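Local coordinates for extracellular ligand-binding receptor (Sphaerobacter thermophilus, PDB 4ZPJ), which is probably the substrate-binding component of an ABC transporter, capturing a solute outside the cell for delivery to the membrane complex, and binds zinc ions, at residues L60-G65 and I127-E132; G68-G73 and G335-A340; I139-E144 and P166-V171. All coordinates share one frame; numbering follows the deposited sequence. Where two conformers were deposited one is given.

Interaction 1. Residues L60-G65 and I127-E132; sequences LLTLSG and ITLSNE
T62 overlaps T128 almost carbon to carbon, their CB atoms 3.6 Å apart where two strand-end loops run past each other. Each threonine holds OG1 beside its own backbone N, with CG2 anti to that N. On T128 this turns OG1 toward the partner backbone, where it accepts the T62 N-H at 2.8 Å (T62 N to T128 OG1) in a nearly straight bond of 170°. The L61 side chain crosses that of T128 at about a right angle, CD2 lying 3.5 Å from T128 OG1. One step earlier I127 N donates to L60 O at 2.8 Å, almost along the carbonyl axis, so that main-chain pairing gives way to side-chain pairing. T62 OG1 ends near the carboxylate of E132, with a weak hydrogen bond to OE1 among several options for its proton; S101 OG binds both T62 OG1 and E132 OE2. E132 OE1 in turn accepts L129 N at 3.0 Å from above the carboxylate plane, so the E132 side chain caps the N-H of the N-cap residue of helix 130-142. Such loops, at the C-terminal ends of neighbouring parallel strands 55-61 and 123-126, are typical of the Rossmann-like lobes of periplasmic binding proteins.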
ATOM      1  N   LEU A  60       4.718 -12.449   9.648  1.00 41.09           N
ATOM      2  CA  LEU A  60       4.102 -11.783  10.818  1.00 40.91           C
ATOM      3  C   LEU A  60       3.043 -10.859  10.250  1.00 42.03           C
ATOM      4  O   LEU A  60       3.361  -9.932   9.478  1.00 41.32           O
ATOM      5  CB  LEU A  60       5.135 -10.935  11.563  1.00 41.52           C
ATOM      6  CG  LEU A  60       4.583 -10.198  12.800  1.00 43.18           C
ATOM      7  CD1 LEU A  60       4.432 -11.176  13.955  1.00 42.67           C
ATOM      8  CD2 LEU A  60       5.502  -9.071  13.256  1.00 45.03           C
ATOM      9  N   LEU A  61       1.782 -11.092  10.588  1.00 42.10           N
ATOM     10  CA  LEU A  61       0.715 -10.263  10.020  1.00 41.46           C
ATOM     11  C   LEU A  61      -0.323  -9.995  11.082  1.00 41.48           C
ATOM     12  O   LEU A  61      -0.394 -10.728  12.082  1.00 40.89           O
ATOM     13  CB  LEU A  61       0.112 -10.951   8.769  1.00 40.27           C
ATOM     14  CG  LEU A  61       0.943 -10.829   7.462  1.00 41.88           C
ATOM     15  CD1 LEU A  61       0.351 -11.672   6.332  1.00 42.33           C
ATOM     16  CD2 LEU A  61       1.078  -9.401   6.986  1.00 39.65           C
ATOM     17  N   THR A  62      -1.135  -8.960  10.862  1.00 38.82           N
ATOM     18  CA  THR A  62      -2.308  -8.736  11.691  1.00 39.07           C
ATOM     19  C   THR A  62      -3.428  -9.440  11.020  1.00 40.38           C
ATOM     20  O   THR A  62      -3.856  -9.014   9.929  1.00 37.80           O
ATOM     21  CB  THR A  62      -2.679  -7.254  11.857  1.00 38.97           C
ATOM     22  OG1 THR A  62      -1.690  -6.624  12.644  1.00 40.96           O
ATOM     23  CG2 THR A  62      -3.992  -7.116  12.556  1.00 40.41           C
ATOM     24  N   LEU A  63      -3.900 -10.536  11.645  1.00 42.01           N
ATOM     25  CA  LEU A  63      -4.853 -11.393  10.978  1.00 42.04           C
ATOM     26  C   LEU A  63      -6.175 -11.576  11.704  1.00 45.80           C
ATOM     27  O   LEU A  63      -7.017 -12.305  11.203  1.00 49.40           O
ATOM     28  CB  LEU A  63      -4.250 -12.768  10.714  1.00 44.01           C
ATOM     29  CG  LEU A  63      -3.042 -12.832   9.759  1.00 42.88           C
ATOM     30  CD1 LEU A  63      -2.334 -14.188   9.937  1.00 43.22           C
ATOM     31  CD2 LEU A  63      -3.518 -12.613   8.346  1.00 43.66           C
ATOM     32  N   SER A  64      -6.324 -10.945  12.865  1.00 46.41           N
ATOM     33  CA  SER A  64      -7.580 -10.825  13.601  1.00 48.31           C
ATOM     34  C   SER A  64      -7.714  -9.385  14.130  1.00 49.51           C
ATOM     35  O   SER A  64      -6.829  -8.579  13.953  1.00 46.52           O
ATOM     36  CB  SER A  64      -7.588 -11.787  14.787  1.00 46.47           C
ATOM     37  OG  SER A  64      -6.443 -11.561  15.585  1.00 46.92           O
ATOM     38  N   GLY A  65      -8.819  -9.075  14.812  1.00 54.15           N
ATOM     39  CA  GLY A  65      -9.199  -7.677  15.100  1.00 55.83           C
ATOM     40  C   GLY A  65      -9.621  -6.946  13.809  1.00 58.78           C
ATOM     41  O   GLY A  65      -9.567  -7.492  12.707  1.00 54.09           O
ATOM     42  N   ILE A 127       4.257  -7.547   8.386  1.00 37.44           N
ATOM     43  CA  ILE A 127       4.138  -6.374   9.225  1.00 40.50           C
ATOM     44  C   ILE A 127       3.043  -5.418   8.782  1.00 42.73           C
ATOM     45  O   ILE A 127       3.203  -4.577   7.841  1.00 42.21           O
ATOM     46  CB  ILE A 127       5.437  -5.622   9.377  1.00 44.30           C
ATOM     47  CG1 ILE A 127       6.576  -6.609   9.705  1.00 48.49           C
ATOM     48  CG2 ILE A 127       5.222  -4.549  10.442  1.00 43.65           C
ATOM     49  CD1 ILE A 127       7.898  -5.929   9.997  1.00 54.16           C
ATOM     50  N   THR A 128       1.909  -5.550   9.451  1.00 39.39           N
ATOM     51  CA  THR A 128       0.726  -4.878   9.014  1.00 41.87           C
ATOM     52  C   THR A 128       0.693  -3.428   9.492  1.00 40.03           C
ATOM     53  O   THR A 128       0.474  -2.571   8.693  1.00 40.25           O
ATOM     54  CB  THR A 128      -0.528  -5.659   9.470  1.00 43.13           C
ATOM     55  OG1 THR A 128      -0.420  -6.984   8.958  1.00 41.65           O
ATOM     56  CG2 THR A 128      -1.839  -5.013   8.956  1.00 42.23           C
ATOM     57  N   LEU A 129       0.905  -3.165  10.776  1.00 42.11           N
ATOM     58  CA  LEU A 129       0.710  -1.796  11.320  1.00 43.96           C
ATOM     59  C   LEU A 129       2.028  -1.063  11.560  1.00 43.43           C
ATOM     60  O   LEU A 129       3.038  -1.681  11.964  1.00 43.54           O
ATOM     61  CB  LEU A 129      -0.086  -1.835  12.617  1.00 46.06           C
ATOM     62  CG  LEU A 129      -1.503  -2.435  12.478  1.00 47.60           C
ATOM     63  CD1 LEU A 129      -2.226  -2.433  13.812  1.00 48.48           C
ATOM     64  CD2 LEU A 129      -2.343  -1.724  11.412  1.00 48.26           C
ATOM     65  N   SER A 130       2.008   0.248  11.323  1.00 40.00           N
ATOM     66  CA  SER A 130       3.175   1.080  11.536  1.00 41.01           C
ATOM     67  C   SER A 130       3.627   1.042  12.961  1.00 43.56           C
ATOM     68  O   SER A 130       4.828   0.975  13.214  1.00 44.33           O
ATOM     69  CB  SER A 130       2.905   2.548  11.145  1.00 41.92           C
ATOM     70  OG  SER A 130       2.678   2.667   9.749  1.00 40.02           O
ATOM     71  N   ASN A 131       2.693   1.077  13.915  1.00 45.88           N
ATOM     72  CA  ASN A 131       3.120   0.910  15.320  1.00 51.48           C
ATOM     73  C   ASN A 131       3.769  -0.464  15.577  1.00 46.71           C
ATOM     74  O   ASN A 131       4.686  -0.551  16.359  1.00 45.30           O
ATOM     75  CB  ASN A 131       2.016   1.254  16.355  1.00 54.19           C
ATOM     76  CG  ASN A 131       0.748   0.408  16.204  1.00 60.05           C
ATOM     77  OD1 ASN A 131       0.688  -0.555  15.436  1.00 62.50           O
ATOM     78  ND2 ASN A 131      -0.286   0.777  16.962  1.00 67.95           N
ATOM     79  N   GLU A 132       3.347  -1.512  14.872  1.00 45.33           N
ATOM     80  CA  GLU A 132       3.990  -2.824  15.048  1.00 45.98           C
ATOM     81  C   GLU A 132       5.422  -2.787  14.464  1.00 44.00           C
ATOM     82  O   GLU A 132       6.362  -3.282  15.061  1.00 41.37           O
ATOM     83  CB  GLU A 132       3.180  -3.928  14.368  1.00 48.52           C
ATOM     84  CG  GLU A 132       1.972  -4.445  15.130  1.00 52.63           C
ATOM     85  CD  GLU A 132       1.043  -5.288  14.258  1.00 59.51           C
ATOM     86  OE1 GLU A 132       1.023  -5.153  12.969  1.00 59.40           O
ATOM     87  OE2 GLU A 132       0.300  -6.077  14.877  1.00 58.28           O
TER

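Interaction 2. Residues G68-G73 and G335-A340; sequences GVNGEG and GLVDYA
D338 OD2 is gripped by one short, straight bond, from G335 N at 2.7 Å and 171°, on the lone pair turned away from the other oxygen. That other oxygen, OD1, has a partner of its own in a salt bridge to R76 NE, farther along helix 68-84. Between the two helices the backbones come very close, with the CA of D338 offering its hydrogen to G73 O at a CA-to-O distance of 3.3 Å. Glycine is what permits this: V337 CG2 lies 3.7 Å from G73 CA, and a CB on that residue would clash with the methyl. The second methyl of V337, CG1, rests against the amide of N70, 3.6 Å from ND2 and scarcely farther from CG and OD1. N70 reaches it with CG anti to the backbone N (chi1 -176°). An alanine at D338 would lose both the bond to G335 N and the salt bridge to R76, and would probably loosen the first turn of its helix and its hold on helix 68-84. The axes of 68-73 and 336-340 cross at -40° and approach to 8.2 Å; helix 68-84 follows strand 55-61, while on helix 336-354 Y339 points the other way, its ring meeting that of Y309.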
ATOM      1  N   GLY A  68      -7.521  -7.153  10.580  1.00 46.41           N
ATOM      2  CA  GLY A  68      -7.258  -8.461  10.027  1.00 46.67           C
ATOM      3  C   GLY A  68      -7.518  -8.602   8.571  1.00 44.17           C
ATOM      4  O   GLY A  68      -6.867  -9.356   7.886  1.00 47.67           O
ATOM      5  N   VAL A  69      -8.486  -7.881   8.080  1.00 45.03           N
ATOM      6  CA  VAL A  69      -8.759  -7.861   6.643  0.60 46.50           C
ATOM      7  C   VAL A  69      -7.519  -7.483   5.780  1.00 44.79           C
ATOM      8  O   VAL A  69      -7.366  -7.993   4.671  1.00 43.06           O
ATOM      9  CB  VAL A  69     -10.003  -6.984   6.355  0.60 46.93           C
ATOM     10  CG1 VAL A  69     -10.043  -6.473   4.922  0.60 46.63           C
ATOM     11  CG2 VAL A  69     -11.259  -7.801   6.669  0.60 46.71           C
ATOM     12  N   ASN A  70      -6.640  -6.631   6.312  1.00 43.21           N
ATOM     13  CA  ASN A  70      -5.428  -6.195   5.626  1.00 44.03           C
ATOM     14  C   ASN A  70      -4.352  -7.284   5.641  1.00 44.94           C
ATOM     15  O   ASN A  70      -3.775  -7.645   4.589  1.00 38.54           O
ATOM     16  CB  ASN A  70      -4.913  -4.926   6.283  1.00 47.78           C
ATOM     17  CG  ASN A  70      -3.694  -4.350   5.574  1.00 51.68           C
ATOM     18  OD1 ASN A  70      -2.685  -5.029   5.309  1.00 54.76           O
ATOM     19  ND2 ASN A  70      -3.778  -3.092   5.274  1.00 51.66           N
ATOM     20  N   GLY A  71      -4.123  -7.877   6.811  1.00 42.41           N
ATOM     21  CA  GLY A  71      -3.204  -9.011   6.837  1.00 43.42           C
ATOM     22  C   GLY A  71      -3.635 -10.186   5.961  1.00 42.60           C
ATOM     23  O   GLY A  71      -2.815 -10.776   5.239  1.00 41.69           O
ATOM     24  N   GLU A  72      -4.921 -10.524   6.036  1.00 40.92           N
ATOM     25  CA  GLU A  72      -5.512 -11.571   5.192  1.00 41.02           C
ATOM     26  C   GLU A  72      -5.199 -11.317   3.694  1.00 39.29           C
ATOM     27  O   GLU A  72      -4.843 -12.250   2.950  1.00 37.64           O
ATOM     28  CB  GLU A  72      -7.018 -11.693   5.412  1.00 41.31           C
ATOM     29  CG  GLU A  72      -7.506 -12.173   6.803  1.00 48.41           C
ATOM     30  CD  GLU A  72      -7.222 -13.627   7.059  1.00 54.26           C
ATOM     31  OE1 GLU A  72      -6.571 -14.205   6.180  1.00 54.88           O
ATOM     32  OE2 GLU A  72      -7.598 -14.191   8.136  1.00 68.98           O
ATOM     33  N   GLY A  73      -5.324 -10.066   3.265  1.00 38.11           N
ATOM     34  CA  GLY A  73      -5.052  -9.697   1.863  1.00 38.42           C
ATOM     35  C   GLY A  73      -3.591  -9.903   1.516  1.00 39.03           C
ATOM     36  O   GLY A  73      -3.247 -10.405   0.456  1.00 39.15           O
ATOM     37  N   GLY A 335      -7.350  -6.653  -4.731  1.00 39.55           N
ATOM     38  CA  GLY A 335      -7.128  -5.262  -4.505  1.00 39.55           C
ATOM     39  C   GLY A 335      -5.724  -4.949  -4.063  1.00 43.53           C
ATOM     40  O   GLY A 335      -4.775  -5.668  -4.383  1.00 40.97           O
ATOM     41  N   LEU A 336      -5.613  -3.872  -3.283  1.00 41.49           N
ATOM     42  CA  LEU A 336      -4.341  -3.257  -2.979  1.00 43.59           C
ATOM     43  C   LEU A 336      -3.452  -4.119  -2.108  1.00 40.40           C
ATOM     44  O   LEU A 336      -2.243  -4.271  -2.369  1.00 37.36           O
ATOM     45  CB  LEU A 336      -4.624  -1.955  -2.212  1.00 48.84           C
ATOM     46  CG  LEU A 336      -4.225  -0.721  -2.987  1.00 55.69           C
ATOM     47  CD1 LEU A 336      -5.118   0.468  -2.678  1.00 54.64           C
ATOM     48  CD2 LEU A 336      -2.773  -0.469  -2.592  1.00 62.50           C
ATOM     49  N   VAL A 337      -4.050  -4.587  -1.015  1.00 35.94           N
ATOM     50  CA  VAL A 337      -3.379  -5.449  -0.091  1.00 38.88           C
ATOM     51  C   VAL A 337      -3.019  -6.828  -0.682  1.00 36.85           C
ATOM     52  O   VAL A 337      -2.028  -7.414  -0.293  1.00 39.70           O
ATOM     53  CB  VAL A 337      -4.174  -5.599   1.235  1.00 41.45           C
ATOM     54  CG1 VAL A 337      -4.255  -4.241   1.925  1.00 43.82           C
ATOM     55  CG2 VAL A 337      -5.589  -6.159   0.980  1.00 46.53           C
ATOM     56  N   ASP A 338      -3.847  -7.355  -1.560  1.00 36.90           N
ATOM     57  CA  ASP A 338      -3.537  -8.583  -2.280  1.00 36.48           C
ATOM     58  C   ASP A 338      -2.373  -8.305  -3.182  1.00 36.18           C
ATOM     59  O   ASP A 338      -1.496  -9.122  -3.293  1.00 36.13           O
ATOM     60  CB  ASP A 338      -4.708  -9.082  -3.137  1.00 37.37           C
ATOM     61  CG  ASP A 338      -6.051  -9.161  -2.361  1.00 40.63           C
ATOM     62  OD1 ASP A 338      -6.210 -10.033  -1.496  1.00 38.65           O
ATOM     63  OD2 ASP A 338      -6.965  -8.376  -2.693  1.00 43.35           O
ATOM     64  N   TYR A 339      -2.370  -7.145  -3.851  1.00 36.17           N
ATOM     65  CA  TYR A 339      -1.303  -6.806  -4.763  1.00 31.53           C
ATOM     66  C   TYR A 339       0.039  -6.735  -4.035  1.00 34.15           C
ATOM     67  O   TYR A 339       1.097  -7.285  -4.495  1.00 34.61           O
ATOM     68  CB  TYR A 339      -1.605  -5.461  -5.474  1.00 31.38           C
ATOM     69  CG  TYR A 339      -0.376  -4.924  -6.189  1.00 32.15           C
ATOM     70  CD1 TYR A 339       0.050  -5.462  -7.376  1.00 32.44           C
ATOM     71  CD2 TYR A 339       0.413  -3.941  -5.596  1.00 32.68           C
ATOM     72  CE1 TYR A 339       1.199  -4.969  -8.019  1.00 34.81           C
ATOM     73  CE2 TYR A 339       1.592  -3.489  -6.191  1.00 32.00           C
ATOM     74  CZ  TYR A 339       1.972  -3.969  -7.401  1.00 32.86           C
ATOM     75  OH  TYR A 339       3.132  -3.457  -7.979  1.00 31.63           O
ATOM     76  N   ALA A 340       0.023  -6.036  -2.910  1.00 32.47           N
ATOM     77  CA  ALA A 340       1.250  -5.794  -2.156  1.00 34.41           C
ATOM     78  C   ALA A 340       1.855  -7.090  -1.582  1.00 35.26           C
ATOM     79  O   ALA A 340       3.077  -7.269  -1.638  1.00 36.41           O
ATOM     80  CB  ALA A 340       1.003  -4.777  -1.041  1.00 35.54           C
TER

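Interaction 3. Residues I139-E144 and P166-V171; sequences ILVQAE and PYLFRV
E144 lies flat over the ring of Y167 at a Schellman motif, where helix 130-142 ends beside the edge strand 168-170 of an alpha/beta lobe. The most centred part of the fit is a CH-pi contact: E144 CA stands 3.6 Å from the Y167 ring centroid and only 7° off the normal. From there the glutamate follows the tyrosine outward, the two side chains side by side and pointing the same way. E144 CB sits over the outer end of the ring, 3.4 Å from Y167 CZ, and the extended chain beyond carries OE1 to 3.2 Å from Y167 OH. The carboxylate is tilted 26° from the ring plane. Toward the other edge of the same face, E144 O comes to 3.5 Å from Y167 CE1, so backbone and side chain together lie along one face of the tyrosine.

Deeper in, the contact becomes purely apolar. L168 forks between two helix residues, CD1 meeting V141 CG2 at 4.2 Å and CD2 meeting L140 CD1 at 4.3 Å.

The next shell fixes these positions. E144 has the positive phi of its motif (53°), and E144 N bonds back to V141 O at 2.8 Å, which presents CA and CB to the ring; E144 O is also bonded to K362 NZ, at the start of helix 362-371. L366 of that helix touches Y167 as well. Strand 147-149, which follows helix 130-142 in the chain, lies next to strand 168-170 in the sheet; L140 and L168 both touch its T147, and Y167 shares a backbone hydrogen bond with that residue. S165 OG bonds Y167 N. Farther along, one side-chain nitrogen, Q388 NE2, is hydrogen-bonded to both P166 O and L168 O.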
ATOM      1  N   ILE A 139      14.570  -5.159  16.970  1.00 47.47           N
ATOM      2  CA  ILE A 139      14.729  -6.624  17.098  1.00 47.49           C
ATOM      3  C   ILE A 139      15.175  -7.243  15.779  1.00 46.82           C
ATOM      4  O   ILE A 139      16.103  -8.025  15.713  1.00 47.78           O
ATOM      5  CB  ILE A 139      13.426  -7.293  17.602  1.00 47.05           C
ATOM      6  CG1 ILE A 139      13.222  -7.001  19.122  1.00 50.43           C
ATOM      7  CG2 ILE A 139      13.460  -8.789  17.393  1.00 45.70           C
ATOM      8  CD1 ILE A 139      11.770  -6.913  19.543  1.00 48.58           C
ATOM      9  N   LEU A 140      14.508  -6.879  14.704  1.00 47.67           N
ATOM     10  CA  LEU A 140      14.874  -7.429  13.425  1.00 46.28           C
ATOM     11  C   LEU A 140      16.310  -7.072  13.069  1.00 46.80           C
ATOM     12  O   LEU A 140      17.070  -7.937  12.643  1.00 46.87           O
ATOM     13  CB  LEU A 140      13.908  -6.962  12.371  1.00 45.27           C
ATOM     14  CG  LEU A 140      12.448  -7.407  12.544  1.00 44.67           C
ATOM     15  CD1 LEU A 140      11.631  -6.703  11.484  1.00 44.22           C
ATOM     16  CD2 LEU A 140      12.299  -8.908  12.399  1.00 44.64           C
ATOM     17  N   VAL A 141      16.701  -5.828  13.311  1.00 47.85           N
ATOM     18  CA  VAL A 141      18.056  -5.375  12.924  1.00 48.15           C
ATOM     19  C   VAL A 141      19.114  -6.004  13.789  1.00 50.44           C
ATOM     20  O   VAL A 141      20.115  -6.531  13.285  1.00 48.12           O
ATOM     21  CB  VAL A 141      18.197  -3.831  12.938  1.00 47.50           C
ATOM     22  CG1 VAL A 141      19.666  -3.409  12.718  1.00 48.38           C
ATOM     23  CG2 VAL A 141      17.279  -3.223  11.879  1.00 43.30           C
ATOM     24  N   GLN A 142      18.869  -6.020  15.096  1.00 55.73           N
ATOM     25  CA  GLN A 142      19.814  -6.651  16.008  1.00 56.24           C
ATOM     26  C   GLN A 142      19.987  -8.103  15.632  1.00 54.83           C
ATOM     27  O   GLN A 142      21.084  -8.634  15.677  1.00 57.85           O
ATOM     28  CB  GLN A 142      19.364  -6.541  17.457  1.00 61.67           C
ATOM     29  CG  GLN A 142      20.513  -6.814  18.437  1.00 69.39           C
ATOM     30  CD  GLN A 142      20.050  -7.261  19.825  1.00 79.26           C
ATOM     31  OE1 GLN A 142      20.523  -6.753  20.853  1.00 86.49           O
ATOM     32  NE2 GLN A 142      19.139  -8.235  19.862  1.00 80.60           N
ATOM     33  N   ALA A 143      18.902  -8.759  15.256  1.00 51.49           N
ATOM     34  CA  ALA A 143      19.002 -10.161  14.846  1.00 52.97           C
ATOM     35  C   ALA A 143      19.548 -10.372  13.396  1.00 51.95           C
ATOM     36  O   ALA A 143      19.747 -11.495  12.968  1.00 48.70           O
ATOM     37  CB  ALA A 143      17.653 -10.845  15.025  1.00 52.57           C
ATOM     38  N   GLU A 144      19.828  -9.297  12.669  1.00 52.08           N
ATOM     39  CA  GLU A 144      20.338  -9.394  11.285  1.00 54.76           C
ATOM     40  C   GLU A 144      19.411 -10.286  10.445  1.00 51.22           C
ATOM     41  O   GLU A 144      19.845 -11.171   9.720  1.00 53.09           O
ATOM     42  CB  GLU A 144      21.829  -9.824  11.258  1.00 58.28           C
ATOM     43  CG  GLU A 144      22.723  -8.929  12.158  1.00 64.82           C
ATOM     44  CD  GLU A 144      24.247  -9.193  12.063  1.00 71.17           C
ATOM     45  OE1 GLU A 144      24.652  -9.943  11.150  1.00 73.45           O
ATOM     46  OE2 GLU A 144      25.045  -8.632  12.886  1.00 68.76           O
ATOM     47  N   PRO A 166      20.095  -2.236   6.004  1.00 45.27           N
ATOM     48  CA  PRO A 166      20.200  -3.193   4.870  1.00 43.39           C
ATOM     49  C   PRO A 166      19.367  -4.466   5.061  1.00 44.58           C
ATOM     50  O   PRO A 166      19.073  -5.143   4.094  1.00 45.10           O
ATOM     51  CB  PRO A 166      21.658  -3.551   4.807  1.00 44.97           C
ATOM     52  CG  PRO A 166      22.348  -2.857   5.939  1.00 48.01           C
ATOM     53  CD  PRO A 166      21.362  -1.997   6.694  1.00 46.59           C
ATOM     54  N   TYR A 167      18.972  -4.778   6.289  1.00 42.62           N
ATOM     55  CA  TYR A 167      18.089  -5.909   6.507  1.00 43.56           C
ATOM     56  C   TYR A 167      16.608  -5.609   6.204  1.00 41.80           C
ATOM     57  O   TYR A 167      15.848  -6.540   6.034  1.00 41.56           O
ATOM     58  CB  TYR A 167      18.273  -6.470   7.933  1.00 45.04           C
ATOM     59  CG  TYR A 167      19.662  -6.982   8.137  1.00 46.23           C
ATOM     60  CD1 TYR A 167      20.042  -8.208   7.630  1.00 49.58           C
ATOM     61  CD2 TYR A 167      20.600  -6.254   8.841  1.00 48.15           C
ATOM     62  CE1 TYR A 167      21.346  -8.671   7.782  1.00 53.19           C
ATOM     63  CE2 TYR A 167      21.899  -6.716   9.007  1.00 50.12           C
ATOM     64  CZ  TYR A 167      22.264  -7.912   8.458  1.00 53.17           C
ATOM     65  OH  TYR A 167      23.551  -8.391   8.618  1.00 65.68           O
ATOM     66  N   LEU A 168      16.209  -4.334   6.070  1.00 43.27           N
ATOM     67  CA  LEU A 168      14.800  -3.961   5.852  1.00 40.79           C
ATOM     68  C   LEU A 168      14.500  -3.527   4.419  1.00 37.22           C
ATOM     69  O   LEU A 168      15.152  -2.651   3.893  1.00 37.33           O
ATOM     70  CB  LEU A 168      14.388  -2.815   6.779  1.00 44.31           C
ATOM     71  CG  LEU A 168      14.719  -3.070   8.257  1.00 49.84           C
ATOM     72  CD1 LEU A 168      14.398  -1.848   9.120  1.00 51.14           C
ATOM     73  CD2 LEU A 168      13.998  -4.296   8.756  1.00 48.14           C
ATOM     74  N   PHE A 169      13.523  -4.180   3.826  1.00 34.37           N
ATOM     75  CA  PHE A 169      13.021  -3.867   2.516  1.00 35.73           C
ATOM     76  C   PHE A 169      11.551  -3.602   2.634  1.00 34.54           C
ATOM     77  O   PHE A 169      10.873  -4.235   3.454  1.00 39.32           O
ATOM     78  CB  PHE A 169      13.221  -5.065   1.562  1.00 36.31           C
ATOM     79  CG  PHE A 169      14.655  -5.446   1.331  1.00 35.39           C
ATOM     80  CD1 PHE A 169      15.347  -6.217   2.272  1.00 38.57           C
ATOM     81  CD2 PHE A 169      15.286  -5.088   0.191  1.00 37.02           C
ATOM     82  CE1 PHE A 169      16.687  -6.560   2.072  1.00 40.04           C
ATOM     83  CE2 PHE A 169      16.628  -5.465  -0.060  1.00 37.68           C
ATOM     84  CZ  PHE A 169      17.320  -6.201   0.888  1.00 39.13           C
ATOM     85  N   ARG A 170      11.032  -2.730   1.794  1.00 32.52           N
ATOM     86  CA  ARG A 170       9.604  -2.494   1.773  1.00 32.52           C
ATOM     87  C   ARG A 170       9.061  -2.587   0.383  1.00 33.95           C
ATOM     88  O   ARG A 170       9.598  -1.957  -0.529  1.00 32.75           O
ATOM     89  CB  ARG A 170       9.300  -1.125   2.402  1.00 30.87           C
ATOM     90  CG  ARG A 170       7.834  -0.790   2.396  1.00 31.78           C
ATOM     91  CD  ARG A 170       7.440  -0.027   3.650  1.00 32.11           C
ATOM     92  NE  ARG A 170       7.969   1.296   3.614  1.00 31.92           N
ATOM     93  CZ  ARG A 170       7.918   2.177   4.599  1.00 34.41           C
ATOM     94  NH1 ARG A 170       7.331   1.899   5.774  1.00 36.81           N
ATOM     95  NH2 ARG A 170       8.432   3.385   4.401  1.00 33.27           N
ATOM     96  N   VAL A 171       7.999  -3.383   0.191  1.00 35.91           N
ATOM     97  CA  VAL A 171       7.479  -3.609  -1.173  1.00 34.07           C
ATOM     98  C   VAL A 171       6.109  -2.957  -1.365  1.00 36.33           C
ATOM     99  O   VAL A 171       5.519  -3.041  -2.455  1.00 37.31           O
ATOM    100  CB  VAL A 171       7.352  -5.093  -1.531  1.00 33.96           C
ATOM    101  CG1 VAL A 171       8.698  -5.788  -1.517  1.00 35.02           C
ATOM    102  CG2 VAL A 171       6.395  -5.797  -0.595  1.00 35.67           C
TER

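How the interactions relate
Interaction 1 is the buried core contact, while interactions 2 and 3 are only partly buried and interaction 3 reaches the outer edge of the sheet. Helix 130-142 serves two of them: its first turn belongs to interaction 1 and its last to interaction 3, with I127 CD1 and L140 CD1 touching at 4.1 Å between. Interactions 1 and 2 meet where the loop after strand 55-61 leads into helix 68-84, L63 packing on G71. Chemistry follows place: hydroxyl and backbone bonds at the strand ends, tight glycine packing between helices, and CH-pi with leucine packing at the edge. Interactions 1 and 2 each use an acidic side chain to hold an N-cap N-H.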